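Local coordinates for inositol 2-dehydrogenase/D-chiro-inositol 3-dehydrogenase (Lactobacillus casei, PDB 4MIY) that catalyses the NAD-dependent oxidation of myo-inositol to 2-keto-myo-inositol and of D-chiro-inositol to its 1-keto derivative, at the interface of chains A and B and the interface of chains A and C. Coordinates in Å, arbitrary orientation; residue numbers count along the deposited sequence, not the author numbering. Chains: chain A/B/C, Inositol 2-dehydrogenase/D-chiro-inositol 3-dehydrogenase.

Contact 1: the interface of chains A and B. Residues chain A 154, 156, 211, 213, 227, 229, 234, 239; chain B 150, 152, 241, 243, 248.
A:Lys239 meets two carboxylates of chain B at once, B:Glu248 and B:Glu241. Its chain is extended beyond CG, which carries the ammonium straight to the tips of both acids. A:Lys239 NZ donates to B:Glu248 OE1 at 2.7 Å, on the syn lone pair of that oxygen. The bond from A:Lys239 NZ to B:Glu241 OE2 is 3.0 Å long, again on the syn side but 33° out of the carboxylate plane. Both pairs are salt bridges, and the lysine would be expected to offset much of the repulsion between the two acids. An alanine in its place would probably leave B:Glu241 and B:Glu248 facing each other without their cation.

Water extends this polar cluster. Water 2 joins A:Ser154 OG, A:Lys239 NZ and OE2 of both glutamates, while water 1 bridges A:His229 ND1 to B:Glu248 OE2 with 2.7 Å to each atom. The ring of A:Tyr234 lies across the B:Glu248 side chain, the ring and carboxylate planes 63° apart, with CE2 resting 3.9 Å from CG of the glutamate.

Apolar packing flanks the charges. A:Leu227, its CG anti to the backbone N (chi1 171°), pushes CD2 tip to tip against B:Ile243, 3.7 Å from CG1. B:Ile243 also slides its CG2 past the imidazole of A:His229. Nearer its backbone, A:Leu227 sets CB over one face of the B:Arg152 guanidinium, toward the rim, 4.0 Å from CZ.

Most of these residues belong to strands 148-156, 223-229 and 237-244, with B:Glu248 opening strand 248-250, and the sheets of the C-terminal alpha/beta domains pack face to face across a two-fold axis.

Contact 2: the interface of chains A and C. Residues chain A 139, 144-145, 246-249; chain C 258-261.
The amide N of C:Arg261 donates to the backbone oxygen of A:Glu248 at 2.9 Å. The return bond, from A:Glu248 N to C:Arg261 O, is 3.0 Å long. Together they pair the short strand 248-250 of chain A antiparallel with strand 259-262 of chain C, and the bridge continues from A:Leu249 to C:Leu260.

Beside this ladder C:Leu260 is the main apolar anchor. Its CG lies anti to the backbone N (chi1 175°), an orientation that lets the two methyls meet different neighbours on chain A. C:Leu260 CD2 meets A:Ile144 CD1 tip to tip at 3.6 Å. Its other methyl, C:Leu260 CD1, lies 3.6 Å from A:Ile145 CG2, where the side chains pass in opposite directions, and 3.7 Å from CD2 of A:Leu249, which comes in at a slant.

The A:Leu249 side chain lies beside C:Pro258, pointing the same way, its CD2 3.9 Å from the proline CG. A:Lys139, from helix 131-141, crosses C:Pro258 at about a right angle and rests CB 3.8 Å from the proline CG, making its contact through the aliphatic base of the chain and not the ammonium.

At the other end of the pairing, the side chains of A:Glu248 and C:Arg261 cross with their flat groups 32° apart. A:Glu248 OE1 comes within 3.6 Å of C:Arg261 CD; the charged groups are opposite in sign but not in contact, and any attraction is likely to be a modest addition to the backbone bonds.

The site joins two subunits by adding a strand of one to a strand of the other, sealed by leucine, isoleucine and proline, and probably stabilises the tetramer seen in the crystal.

Contact 1: the interface of chains A and B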
loop_
_atom_site.group_PDB
_atom_site.type_symbol
_atom_site.label_atom_id
_atom_site.label_comp_id
_atom_site.label_asym_id
_atom_site.label_seq_id
_atom_site.Cartn_x
_atom_site.Cartn_y
_atom_site.Cartn_z
ATOM N N SER A 154 8.833 -4.657 -15.720
ATOM C CA SER A 154 7.689 -4.756 -16.630
ATOM C C SER A 154 7.515 -3.475 -17.390
ATOM O O SER A 154 7.665 -2.421 -16.864
ATOM C CB SER A 154 6.392 -5.076 -15.892
ATOM O OG SER A 154 6.494 -6.277 -15.203
ATOM N N ILE A 156 4.471 -2.285 -19.539
ATOM C CA ILE A 156 3.081 -2.601 -19.779
ATOM C C ILE A 156 2.404 -1.434 -20.509
ATOM O O ILE A 156 2.476 -0.306 -20.100
ATOM C CB ILE A 156 2.346 -2.849 -18.473
ATOM C CG1 ILE A 156 3.043 -3.909 -17.621
ATOM C CG2 ILE A 156 0.931 -3.264 -18.704
ATOM C CD1 ILE A 156 3.173 -5.210 -18.253
ATOM N N PRO A 211 2.743 -11.414 -25.205
ATOM C CA PRO A 211 3.871 -10.691 -24.645
ATOM C C PRO A 211 5.215 -11.199 -25.078
ATOM O O PRO A 211 5.270 -12.156 -25.772
ATOM C CB PRO A 211 3.667 -10.874 -23.136
ATOM C CG PRO A 211 2.944 -12.019 -22.998
ATOM C CD PRO A 211 2.014 -12.116 -24.173
ATOM N N LEU A 213 9.273 -11.895 -23.375
ATOM C CA LEU A 213 10.115 -11.914 -22.215
ATOM C C LEU A 213 11.539 -11.682 -22.651
ATOM O O LEU A 213 12.013 -12.370 -23.511
ATOM C CB LEU A 213 10.006 -13.240 -21.524
ATOM C CG LEU A 213 8.627 -13.579 -20.942
ATOM C CD1 LEU A 213 8.558 -15.001 -20.521
ATOM C CD2 LEU A 213 8.318 -12.689 -19.779
ATOM N N LEU A 227 9.412 -8.152 -18.642
ATOM C CA LEU A 227 8.153 -8.455 -19.290
ATOM C C LEU A 227 7.726 -7.296 -20.149
ATOM O O LEU A 227 7.552 -6.212 -19.667
ATOM C CB LEU A 227 7.067 -8.717 -18.254
ATOM C CG LEU A 227 5.631 -8.849 -18.770
ATOM C CD1 LEU A 227 5.485 -10.051 -19.700
ATOM C CD2 LEU A 227 4.714 -8.956 -17.610
ATOM N N HIS A 229 4.668 -6.217 -22.504
ATOM C CA HIS A 229 3.285 -6.570 -22.718
ATOM C C HIS A 229 2.540 -5.359 -23.202
ATOM O O HIS A 229 2.162 -4.543 -22.444
ATOM C CB HIS A 229 2.643 -7.103 -21.426
ATOM C CG HIS A 229 1.309 -7.741 -21.625
ATOM N ND1 HIS A 229 0.494 -8.091 -20.587
ATOM C CD2 HIS A 229 0.649 -8.082 -22.750
ATOM C CE1 HIS A 229 -0.610 -8.621 -21.060
ATOM N NE2 HIS A 229 -0.538 -8.640 -22.369
ATOM N N TYR A 234 -5.265 -2.932 -19.539
ATOM C CA TYR A 234 -5.672 -2.289 -18.309
ATOM C C TYR A 234 -5.073 -0.894 -18.098
ATOM O O TYR A 234 -5.639 -0.101 -17.444
ATOM C CB TYR A 234 -5.390 -3.175 -17.081
ATOM C CG TYR A 234 -3.967 -3.201 -16.585
ATOM C CD1 TYR A 234 -3.504 -2.243 -15.733
ATOM C CD2 TYR A 234 -3.106 -4.179 -16.964
ATOM C CE1 TYR A 234 -2.230 -2.256 -15.287
ATOM C CE2 TYR A 234 -1.820 -4.193 -16.524
ATOM C CZ TYR A 234 -1.397 -3.241 -15.677
ATOM O OH TYR A 234 -0.109 -3.221 -15.227
ATOM N N LYS A 239 7.246 -1.045 -14.147
ATOM C CA LYS A 239 7.581 -1.652 -12.872
ATOM C C LYS A 239 9.054 -2.014 -12.846
ATOM O O LYS A 239 9.606 -2.356 -13.838
ATOM C CB LYS A 239 6.762 -2.930 -12.634
ATOM C CG LYS A 239 5.267 -2.807 -12.824
ATOM C CD LYS A 239 4.629 -4.144 -12.538
ATOM C CE LYS A 239 3.122 -4.156 -12.752
ATOM N NZ LYS A 239 2.509 -5.351 -12.207
ATOM N N VAL B 150 1.685 -15.170 -18.423
ATOM C CA VAL B 150 2.914 -15.250 -17.665
ATOM C C VAL B 150 2.578 -15.243 -16.180
ATOM O O VAL B 150 1.669 -14.626 -15.746
ATOM C CB VAL B 150 3.840 -14.071 -17.979
ATOM C CG1 VAL B 150 5.106 -14.119 -17.140
ATOM C CG2 VAL B 150 4.210 -14.032 -19.451
ATOM N N ARG B 152 4.675 -14.610 -12.545
ATOM C CA ARG B 152 5.899 -14.263 -11.890
ATOM C C ARG B 152 5.753 -14.497 -10.427
ATOM O O ARG B 152 4.807 -14.083 -9.843
ATOM C CB ARG B 152 6.292 -12.840 -12.185
ATOM C CG ARG B 152 6.572 -12.620 -13.621
ATOM C CD ARG B 152 7.062 -11.266 -13.890
ATOM N NE ARG B 152 8.234 -11.307 -14.707
ATOM C CZ ARG B 152 8.942 -10.260 -15.046
ATOM N NH1 ARG B 152 8.594 -9.061 -14.652
ATOM N NH2 ARG B 152 9.986 -10.420 -15.810
ATOM N N GLU B 241 2.228 -13.178 -8.972
ATOM C CA GLU B 241 1.607 -12.298 -9.923
ATOM C C GLU B 241 1.252 -13.094 -11.199
ATOM O O GLU B 241 2.066 -13.752 -11.753
ATOM C CB GLU B 241 2.591 -11.167 -10.250
ATOM C CG GLU B 241 2.168 -10.185 -11.280
ATOM C CD GLU B 241 3.286 -9.272 -11.709
ATOM O OE1 GLU B 241 4.437 -9.573 -11.429
ATOM O OE2 GLU B 241 3.016 -8.255 -12.334
ATOM N N ILE B 243 -0.141 -12.574 -15.004
ATOM C CA ILE B 243 -0.315 -11.644 -16.084
ATOM C C ILE B 243 -1.265 -12.251 -17.108
ATOM O O ILE B 243 -0.979 -13.260 -17.682
ATOM C CB ILE B 243 1.043 -11.256 -16.748
ATOM C CG1 ILE B 243 1.967 -10.535 -15.764
ATOM C CG2 ILE B 243 0.819 -10.375 -17.927
ATOM C CD1 ILE B 243 2.958 -11.402 -15.227
ATOM N N GLU B 248 -4.140 -7.983 -14.678
ATOM C CA GLU B 248 -3.215 -8.700 -13.818
ATOM C C GLU B 248 -3.844 -8.925 -12.456
ATOM O O GLU B 248 -4.696 -8.204 -12.048
ATOM C CB GLU B 248 -1.883 -7.948 -13.647
ATOM C CG GLU B 248 -1.098 -7.656 -14.899
ATOM C CD GLU B 248 0.239 -6.941 -14.634
ATOM O OE1 GLU B 248 0.529 -6.653 -13.488
ATOM O OE2 GLU B 248 0.972 -6.704 -15.586
HETATM O O HOH W 1 0.049 -7.057 -18.105
HETATM O O HOH W 2 3.738 -6.960 -14.617
#

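Contact 2: the interface of chains A and C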
loop_
_atom_site.group_PDB
_atom_site.type_symbol
_atom_site.label_atom_id
_atom_site.label_comp_id
_atom_site.label_asym_id
_atom_site.label_seq_id
_atom_site.Cartn_x
_atom_site.Cartn_y
_atom_site.Cartn_z
ATOM N N LYS A 139 19.176 5.055 -4.160
ATOM C CA LYS A 139 19.114 4.183 -3.020
ATOM C C LYS A 139 19.948 2.922 -3.199
ATOM O O LYS A 139 20.600 2.512 -2.303
ATOM C CB LYS A 139 17.660 3.836 -2.700
ATOM C CG LYS A 139 17.380 3.266 -1.342
ATOM C CD LYS A 139 17.660 4.233 -0.257
ATOM C CE LYS A 139 17.104 3.785 1.035
ATOM N NZ LYS A 139 17.698 4.542 2.144
ATOM N N ILE A 144 22.635 -0.270 0.510
ATOM C CA ILE A 144 21.732 -0.742 1.533
ATOM C C ILE A 144 21.179 -2.147 1.312
ATOM O O ILE A 144 20.860 -2.797 2.249
ATOM C CB ILE A 144 20.624 0.289 1.805
ATOM C CG1 ILE A 144 19.855 -0.023 3.078
ATOM C CG2 ILE A 144 19.726 0.448 0.638
ATOM C CD1 ILE A 144 19.084 1.080 3.580
ATOM N N ILE A 145 21.094 -2.585 0.063
ATOM C CA ILE A 145 20.685 -3.950 -0.205
ATOM C C ILE A 145 21.806 -4.850 -0.735
ATOM O O ILE A 145 21.578 -5.940 -1.185
ATOM C CB ILE A 145 19.446 -4.058 -1.132
ATOM C CG1 ILE A 145 19.777 -3.639 -2.555
ATOM C CG2 ILE A 145 18.294 -3.303 -0.550
ATOM C CD1 ILE A 145 18.682 -3.850 -3.525
ATOM N N THR A 246 20.977 -8.436 0.372
ATOM C CA THR A 246 20.469 -8.279 1.708
ATOM C C THR A 246 19.111 -7.612 1.792
ATOM O O THR A 246 18.605 -7.379 2.861
ATOM C CB THR A 246 21.444 -7.501 2.591
ATOM O OG1 THR A 246 21.498 -6.151 2.167
ATOM C CG2 THR A 246 22.828 -8.120 2.555
ATOM N N GLY A 247 18.546 -7.303 0.646
ATOM C CA GLY A 247 17.228 -6.747 0.600
ATOM C C GLY A 247 16.768 -6.517 -0.811
ATOM O O GLY A 247 17.398 -6.934 -1.722
ATOM N N GLU A 248 15.642 -5.830 -0.956
ATOM C CA GLU A 248 15.090 -5.505 -2.251
ATOM C C GLU A 248 14.647 -4.039 -2.343
ATOM O O GLU A 248 14.320 -3.442 -1.360
ATOM C CB GLU A 248 13.876 -6.400 -2.596
ATOM C CG GLU A 248 14.089 -7.883 -2.539
ATOM C CD GLU A 248 12.856 -8.696 -2.953
ATOM O OE1 GLU A 248 11.813 -8.115 -3.164
ATOM O OE2 GLU A 248 12.979 -9.912 -3.054
ATOM N N LEU A 249 14.634 -3.520 -3.556
ATOM C CA LEU A 249 14.094 -2.204 -3.845
ATOM C C LEU A 249 13.131 -2.263 -4.989
ATOM O O LEU A 249 13.388 -2.895 -5.945
ATOM C CB LEU A 249 15.211 -1.211 -4.205
ATOM C CG LEU A 249 16.128 -0.761 -3.075
ATOM C CD1 LEU A 249 17.503 -0.260 -3.557
ATOM C CD2 LEU A 249 15.452 0.271 -2.240
ATOM N N PRO C 258 11.838 4.765 -3.337
ATOM C CA PRO C 258 11.549 3.354 -3.490
ATOM C C PRO C 258 11.009 2.696 -2.242
ATOM O O PRO C 258 11.193 3.163 -1.172
ATOM C CB PRO C 258 12.913 2.757 -3.843
ATOM C CG PRO C 258 13.884 3.650 -3.261
ATOM C CD PRO C 258 13.280 5.029 -3.328
ATOM N N ILE C 259 10.354 1.572 -2.461
ATOM C CA ILE C 259 10.029 0.660 -1.404
ATOM C C ILE C 259 11.231 -0.218 -1.107
ATOM O O ILE C 259 11.731 -0.875 -1.960
ATOM C CB ILE C 259 8.823 -0.212 -1.762
ATOM C CG1 ILE C 259 7.639 0.676 -2.095
ATOM C CG2 ILE C 259 8.509 -1.155 -0.651
ATOM C CD1 ILE C 259 6.518 -0.035 -2.673
ATOM N N LEU C 260 11.673 -0.172 0.129
ATOM C CA LEU C 260 12.794 -0.938 0.621
ATOM C C LEU C 260 12.349 -2.102 1.477
ATOM O O LEU C 260 11.665 -1.908 2.415
ATOM C CB LEU C 260 13.726 -0.038 1.442
ATOM C CG LEU C 260 14.893 -0.735 2.134
ATOM C CD1 LEU C 260 15.859 -1.211 1.131
ATOM C CD2 LEU C 260 15.602 0.159 3.065
ATOM N N ARG C 261 12.786 -3.290 1.111
ATOM C CA ARG C 261 12.651 -4.463 1.938
ATOM C C ARG C 261 13.999 -4.774 2.553
ATOM O O ARG C 261 14.925 -5.075 1.871
ATOM C CB ARG C 261 12.158 -5.663 1.139
ATOM C CG ARG C 261 10.683 -5.713 0.901
ATOM C CD ARG C 261 10.396 -6.560 -0.290
ATOM N NE ARG C 261 9.024 -6.937 -0.358
ATOM C CZ ARG C 261 8.082 -6.205 -0.913
ATOM N NH1 ARG C 261 8.354 -5.042 -1.447
ATOM N NH2 ARG C 261 6.849 -6.668 -0.935
#

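The C-alpha centres of contact 1 and contact 2 are about 22 Å apart, and chain A takes part in both. Strand 248-250 links them: residue 248 offers its carboxylate in contact 1, seen in chain B, and its backbone in contact 2, seen in chain A. Since each copy behaves alike, one glutamate can serve two different neighbours at once. Contact 2 adds strand pairing to its apolar packing, which contact 1 lacks among the residues given. Each belongs to a two-fold symmetric interface, and two such two-folds could together generate the four-subunit assembly.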